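PDB 2W9J: signal recognition particle subunit srp14 from Schizosaccharomyces pombe, which is probably a 7SL RNA-binding subunit of the signal recognition particle, which targets secretory and membrane proteins to the endoplasmic reticulum during their translation. Local coordinates for residues 44-48 / 60-64. Residue numbers count along the deposited sequence, not the author numbering.
Sequences ASVLI and TVVEL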
ATOM      1  N   ALA A  44      16.027  -9.160   4.654  1.00 35.90           N
ATOM      2  CA  ALA A  44      15.598  -8.563   3.395  1.00 35.87           C
ATOM      3  C   ALA A  44      14.073  -8.345   3.359  1.00 35.88           C
ATOM      4  O   ALA A  44      13.288  -9.246   3.693  1.00 35.87           O
ATOM      5  CB  ALA A  44      16.061  -9.421   2.218  1.00 35.83           C
ATOM      6  N   SER A  45      13.670  -7.131   2.985  1.00 35.53           N
ATOM      7  CA  SER A  45      12.259  -6.767   2.869  1.00 35.09           C
ATOM      8  C   SER A  45      12.089  -5.653   1.842  1.00 34.87           C
ATOM      9  O   SER A  45      13.071  -5.230   1.227  1.00 34.83           O
ATOM     10  CB  SER A  45      11.687  -6.348   4.218  1.00 35.14           C
ATOM     11  OG  SER A  45      12.351  -5.211   4.707  1.00 35.30           O
ATOM     12  N   VAL A  46      10.854  -5.178   1.655  1.00 34.55           N
ATOM     13  CA  VAL A  46      10.555  -4.270   0.543  1.00 33.99           C
ATOM     14  C   VAL A  46       9.818  -3.015   0.953  1.00 33.71           C
ATOM     15  O   VAL A  46       8.876  -3.063   1.745  1.00 34.12           O
ATOM     16  CB  VAL A  46       9.807  -5.009  -0.590  1.00 34.24           C
ATOM     17  CG1 VAL A  46       9.000  -4.054  -1.466  1.00 34.15           C
ATOM     18  CG2 VAL A  46      10.808  -5.775  -1.429  1.00 33.97           C
ATOM     19  N   LEU A  47      10.258  -1.890   0.403  1.00 33.18           N
ATOM     20  CA  LEU A  47       9.598  -0.623   0.616  1.00 32.96           C
ATOM     21  C   LEU A  47       8.604  -0.399  -0.503  1.00 33.39           C
ATOM     22  O   LEU A  47       8.982  -0.328  -1.669  1.00 33.27           O
ATOM     23  CB  LEU A  47      10.627   0.495   0.652  1.00 32.44           C
ATOM     24  CG  LEU A  47      10.192   1.960   0.697  1.00 31.96           C
ATOM     25  CD1 LEU A  47       9.515   2.325   1.998  1.00 32.65           C
ATOM     26  CD2 LEU A  47      11.405   2.821   0.508  1.00 30.22           C
ATOM     27  N   ILE A  48       7.335  -0.285  -0.134  1.00 33.90           N
ATOM     28  CA  ILE A  48       6.254  -0.004  -1.076  1.00 34.64           C
ATOM     29  C   ILE A  48       5.776   1.447  -0.964  1.00 35.73           C
ATOM     30  O   ILE A  48       5.465   1.935   0.145  1.00 36.08           O
ATOM     31  CB  ILE A  48       5.070  -0.961  -0.840  1.00 34.35           C
ATOM     32  CG1 ILE A  48       5.543  -2.389  -1.052  1.00 33.77           C
ATOM     33  CG2 ILE A  48       3.917  -0.651  -1.784  1.00 34.27           C
ATOM     34  CD1 ILE A  48       4.506  -3.416  -0.812  1.00 35.68           C
ATOM     35  N   THR A  60       5.044   2.055   3.133  1.00 40.52           N
ATOM     36  CA  THR A  60       5.184   1.036   4.163  1.00 40.36           C
ATOM     37  C   THR A  60       6.293   0.049   3.809  1.00 40.57           C
ATOM     38  O   THR A  60       6.629  -0.127   2.629  1.00 41.40           O
ATOM     39  CB  THR A  60       3.839   0.310   4.438  1.00 40.42           C
ATOM     40  OG1 THR A  60       3.918  -0.384   5.686  1.00 40.55           O
ATOM     41  CG2 THR A  60       3.456  -0.653   3.318  1.00 39.52           C
ATOM     42  N   VAL A  61       6.895  -0.562   4.824  1.00 40.20           N
ATOM     43  CA  VAL A  61       7.887  -1.597   4.575  1.00 39.97           C
ATOM     44  C   VAL A  61       7.289  -2.956   4.891  1.00 40.17           C
ATOM     45  O   VAL A  61       6.896  -3.234   6.033  1.00 39.86           O
ATOM     46  CB  VAL A  61       9.185  -1.388   5.369  1.00 39.98           C
ATOM     47  CG1 VAL A  61      10.125  -2.559   5.152  1.00 39.21           C
ATOM     48  CG2 VAL A  61       9.867  -0.093   4.942  1.00 40.52           C
ATOM     49  N   VAL A  62       7.225  -3.793   3.859  1.00 40.20           N
ATOM     50  CA  VAL A  62       6.676  -5.131   3.989  1.00 40.36           C
ATOM     51  C   VAL A  62       7.783  -6.175   4.088  1.00 40.76           C
ATOM     52  O   VAL A  62       8.603  -6.319   3.180  1.00 40.47           O
ATOM     53  CB  VAL A  62       5.709  -5.469   2.831  1.00 40.23           C
ATOM     54  CG1 VAL A  62       5.006  -6.780   3.113  1.00 40.03           C
ATOM     55  CG2 VAL A  62       4.681  -4.347   2.649  1.00 39.76           C
ATOM     56  N   GLU A  63       7.786  -6.904   5.200  1.00 41.63           N
ATOM     57  CA  GLU A  63       8.775  -7.948   5.446  1.00 42.78           C
ATOM     58  C   GLU A  63       8.439  -9.194   4.638  1.00 43.22           C
ATOM     59  O   GLU A  63       7.267  -9.541   4.511  1.00 43.13           O
ATOM     60  CB  GLU A  63       8.855  -8.261   6.942  1.00 42.65           C
ATOM     61  CG  GLU A  63       9.258  -7.039   7.790  1.00 44.68           C
ATOM     62  CD  GLU A  63      10.192  -7.403   8.942  1.00 46.41           C
ATOM     63  OE1 GLU A  63      10.139  -8.556   9.429  1.00 47.82           O
ATOM     64  OE2 GLU A  63      10.984  -6.537   9.365  1.00 47.59           O
ATOM     65  N   LEU A  64       9.463  -9.857   4.093  1.00 44.02           N
ATOM     66  CA  LEU A  64       9.269 -11.071   3.279  1.00 45.05           C
ATOM     67  C   LEU A  64       8.296 -12.076   3.879  1.00 45.38           C
ATOM     68  O   LEU A  64       7.468 -12.637   3.171  1.00 45.46           O
ATOM     69  CB  LEU A  64      10.595 -11.783   2.997  1.00 45.28           C
ATOM     70  CG  LEU A  64      11.445 -11.362   1.791  1.00 46.25           C
ATOM     71  CD1 LEU A  64      12.338 -12.535   1.362  1.00 46.83           C
ATOM     72  CD2 LEU A  64      10.596 -10.865   0.608  1.00 46.53           C
TER
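Strands 45-48 and 60-63 run antiparallel, their axes 4.6 Å apart at closest approach. Val46 and Val62 form one hydrogen-bonded pair (Val46 N to Val62 O 2.9 Å, Val62 N to Val46 O 2.8 Å), and Ile48 and Thr60 the next (Ile48 N to Thr60 O 2.9 Å, Thr60 N to Ile48 O 3.0 Å). The side chains of these four residues share one face. There Ile48, in its mt rotamer, carries its CD1 diagonally across to CG2 of Val62, 3.6 Å away, closer than Ile48 CB comes to CG2 of the directly paired Thr60 (4.5 Å). The pairs belong to strands 45-51 and 57-63, a beta hairpin in the antiparallel sheet on which the helices of the SRP9/14-type alpha-beta-beta-beta-alpha fold pack: Phe67 and Phe70 of helix 67-76 and Phe8 of helix 5-17 close over this face. The t rotamer of Thr60 sets OG1 to hydrogen-bond with the carbonyl O of Leu3. On the other face, chi1 t and chi2 p bring Leu47 CD1 to 3.8 Å from Val61 CG2 in the non-hydrogen-bonded pair, and Leu2 touches both. Ser45 takes the p rotamer, placing OG 3.5 Å from CG1 of Val61, while its hydrogen bond goes to the Glu38 carbonyl. At the end of the pair, Leu64 leaves the extended conformation, and Leu64 CG lies 3.4 Å from Ala44 O.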